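Local coordinates for protein leucyl-trna synthetase (Plasmodium falciparum, PDB 5FOD) that is the editing domain of cytosolic leucyl-tRNA synthetase, the enzyme that charges tRNA(Leu) with leucine, and probably hydrolyses mischarged aminoacyl-tRNA, at residues F62-E67 and D179-N184. The protein carries 1 engineered substitution. Residues are numbered along the deposited sequence; the frame is centred on the assembly and turned at random.
Sequences FFTDFE and DVFILN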
loop_
_atom_site.group_PDB
_atom_site.type_symbol
_atom_site.label_atom_id
_atom_site.label_comp_id
_atom_site.label_asym_id
_atom_site.label_seq_id
_atom_site.Cartn_x
_atom_site.Cartn_y
_atom_site.Cartn_z
ATOM N N PHE A 62 7.942 -14.498 -13.518
ATOM C CA PHE A 62 7.556 -14.490 -12.094
ATOM C C PHE A 62 8.650 -13.954 -11.180
ATOM O O PHE A 62 8.376 -13.184 -10.251
ATOM C CB PHE A 62 7.094 -15.866 -11.634
ATOM C CG PHE A 62 5.720 -16.252 -12.141
ATOM C CD1 PHE A 62 4.558 -15.747 -11.530
ATOM C CD2 PHE A 62 5.583 -17.159 -13.201
ATOM C CE1 PHE A 62 3.308 -16.114 -11.998
ATOM C CE2 PHE A 62 4.331 -17.545 -13.656
ATOM C CZ PHE A 62 3.192 -17.005 -13.067
ATOM N N PHE A 63 9.882 -14.343 -11.468
ATOM C CA PHE A 63 11.054 -13.784 -10.810
ATOM C C PHE A 63 12.255 -13.765 -11.748
ATOM O O PHE A 63 12.395 -14.652 -12.600
ATOM C CB PHE A 63 11.352 -14.589 -9.519
ATOM C CG PHE A 63 11.678 -16.046 -9.737
ATOM C CD1 PHE A 63 12.979 -16.450 -9.999
ATOM C CD2 PHE A 63 10.696 -17.031 -9.613
ATOM C CE1 PHE A 63 13.303 -17.794 -10.171
ATOM C CE2 PHE A 63 11.001 -18.377 -9.770
ATOM C CZ PHE A 63 12.319 -18.765 -10.052
ATOM N N THR A 64 13.120 -12.766 -11.595
ATOM C CA THR A 64 14.340 -12.671 -12.396
ATOM C C THR A 64 15.209 -13.926 -12.177
ATOM O O THR A 64 15.502 -14.293 -11.060
ATOM C CB THR A 64 15.140 -11.446 -12.032
ATOM O OG1 THR A 64 14.328 -10.277 -12.155
ATOM C CG2 THR A 64 16.414 -11.325 -12.922
ATOM N N ASP A 65 15.588 -14.611 -13.261
ATOM C CA ASP A 65 16.324 -15.859 -13.146
ATOM C C ASP A 65 17.748 -15.660 -12.648
ATOM O O ASP A 65 18.368 -14.649 -12.922
ATOM C CB ASP A 65 16.346 -16.637 -14.467
ATOM C CG ASP A 65 15.178 -17.584 -14.590
ATOM O OD1 ASP A 65 15.048 -18.487 -13.722
ATOM O OD2 ASP A 65 14.377 -17.419 -15.533
ATOM N N PHE A 66 18.236 -16.671 -11.949
ATOM C CA PHE A 66 19.534 -16.670 -11.347
ATOM C C PHE A 66 20.467 -17.407 -12.302
ATOM O O PHE A 66 20.146 -18.528 -12.697
ATOM C CB PHE A 66 19.481 -17.370 -9.986
ATOM C CG PHE A 66 18.788 -16.559 -8.913
ATOM C CD1 PHE A 66 19.456 -15.534 -8.258
ATOM C CD2 PHE A 66 17.460 -16.808 -8.588
ATOM C CE1 PHE A 66 18.830 -14.800 -7.269
ATOM C CE2 PHE A 66 16.821 -16.065 -7.614
ATOM C CZ PHE A 66 17.498 -15.057 -6.952
ATOM N N GLU A 67 21.593 -16.773 -12.659
ATOM C CA GLU A 67 22.640 -17.385 -13.529
ATOM C C GLU A 67 23.542 -18.364 -12.757
ATOM O O GLU A 67 23.589 -18.338 -11.529
ATOM C CB GLU A 67 23.535 -16.336 -14.209
ATOM C CG GLU A 67 22.957 -14.958 -14.516
ATOM C CD GLU A 67 21.709 -14.962 -15.374
ATOM O OE1 GLU A 67 21.129 -16.041 -15.610
ATOM O OE2 GLU A 67 21.303 -13.858 -15.820
ATOM N N ASP A 179 15.458 -5.900 -16.634
ATOM C CA ASP A 179 16.129 -4.654 -16.263
ATOM C C ASP A 179 15.802 -4.070 -14.869
ATOM O O ASP A 179 16.529 -3.198 -14.388
ATOM C CB ASP A 179 15.873 -3.581 -17.329
ATOM C CG ASP A 179 17.061 -3.396 -18.282
ATOM O OD1 ASP A 179 18.207 -3.781 -17.947
ATOM O OD2 ASP A 179 16.837 -2.842 -19.375
ATOM N N VAL A 180 14.687 -4.490 -14.277
ATOM C CA VAL A 180 14.413 -4.278 -12.874
ATOM C C VAL A 180 14.524 -5.689 -12.326
ATOM O O VAL A 180 14.090 -6.658 -12.966
ATOM C CB VAL A 180 13.016 -3.634 -12.617
ATOM C CG1 VAL A 180 12.560 -3.871 -11.208
ATOM C CG2 VAL A 180 13.070 -2.150 -12.842
ATOM N N PHE A 181 15.122 -5.790 -11.133
ATOM C CA PHE A 181 15.329 -7.032 -10.434
ATOM C C PHE A 181 14.033 -7.422 -9.687
ATOM O O PHE A 181 13.638 -6.774 -8.702
ATOM C CB PHE A 181 16.486 -6.850 -9.438
ATOM C CG PHE A 181 16.886 -8.080 -8.705
ATOM C CD1 PHE A 181 16.752 -9.338 -9.262
ATOM C CD2 PHE A 181 17.454 -7.966 -7.439
ATOM C CE1 PHE A 181 17.123 -10.464 -8.570
ATOM C CE2 PHE A 181 17.862 -9.101 -6.747
ATOM C CZ PHE A 181 17.706 -10.344 -7.319
ATOM N N ILE A 182 13.373 -8.464 -10.184
ATOM C CA ILE A 182 12.138 -8.907 -9.610
ATOM C C ILE A 182 12.390 -10.132 -8.772
ATOM O O ILE A 182 12.809 -11.158 -9.282
ATOM C CB ILE A 182 11.094 -9.256 -10.698
ATOM C CG1 ILE A 182 10.778 -8.034 -11.542
ATOM C CG2 ILE A 182 9.839 -9.794 -10.058
ATOM C CD1 ILE A 182 10.296 -6.817 -10.763
ATOM N N LEU A 183 12.059 -10.037 -7.498
ATOM C CA LEU A 183 12.156 -11.193 -6.566
ATOM C C LEU A 183 11.035 -12.173 -6.711
ATOM O O LEU A 183 11.188 -13.376 -6.441
ATOM C CB LEU A 183 12.137 -10.690 -5.106
ATOM C CG LEU A 183 13.241 -9.668 -4.752
ATOM C CD1 LEU A 183 13.277 -9.455 -3.245
ATOM C CD2 LEU A 183 14.592 -10.131 -5.247
ATOM N N ASN A 184 9.860 -11.641 -7.009
ATOM C CA ASN A 184 8.653 -12.425 -7.112
ATOM C C ASN A 184 7.558 -11.546 -7.730
ATOM O O ASN A 184 7.712 -10.309 -7.872
ATOM C CB ASN A 184 8.194 -12.941 -5.731
ATOM C CG ASN A 184 7.731 -14.399 -5.721
ATOM O OD1 ASN A 184 7.258 -14.923 -6.690
ATOM N ND2 ASN A 184 7.882 -15.056 -4.563
HETATM O O HOH W 1 14.772 -13.107 -8.484
HETATM O O HOH W 2 14.633 -8.764 -14.584
#
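Phe181 offers the edge of its ring to Thr64: CB of Thr64 lies in the plane of the ring, 3.8 Å from CD1 of Phe181, the two side chains crossing at about a right angle. One face of the same ring is taken by CD2 of Leu183, 3.7 Å above the plane and displaced toward the rim. The ring of Phe63 leads away from residues 179-184 and meets Trp78 edge to face, while the CB of Phe63 lies 3.3 Å from Leu183 O.

Between these groups Thr64 and Ile182 are joined by a pair of hydrogen bonds, one between backbones and one to the threonine hydroxyl. Thr64 N donates to Ile182 O at 2.8 Å. In return Ile182 N donates to Thr64 OG1, also at 2.8 Å and nearly straight, with an N-H...O angle of 164°. The threonine hydroxyl therefore stands in for a backbone carbonyl, and the torsion explains how: OG1 sits beside its own backbone N (chi1 -55°), so both polar atoms address the same residue. Two waters widen the link. One donates to Thr64 O and Ile182 O; the other donates to Val180 O and is hydrogen-bonded to Thr64 OG1. Farther along, Phe62 O receives a CA-H...O contact from Asn184 CA at 3.2 Å.

The contact thus fastens the loop between helices 18-35 and 71-77 to the start of strand 182-187, whose neighbour in the main mixed sheet is strand 114-120. Chemically, Ile182 has both its N-H and its C=O engaged by one threonine, and Ile182 O also accepts from a water, so a short, irregular segment is held by direct polar bonds and water bridges, with the edge of Phe181 packed beside them.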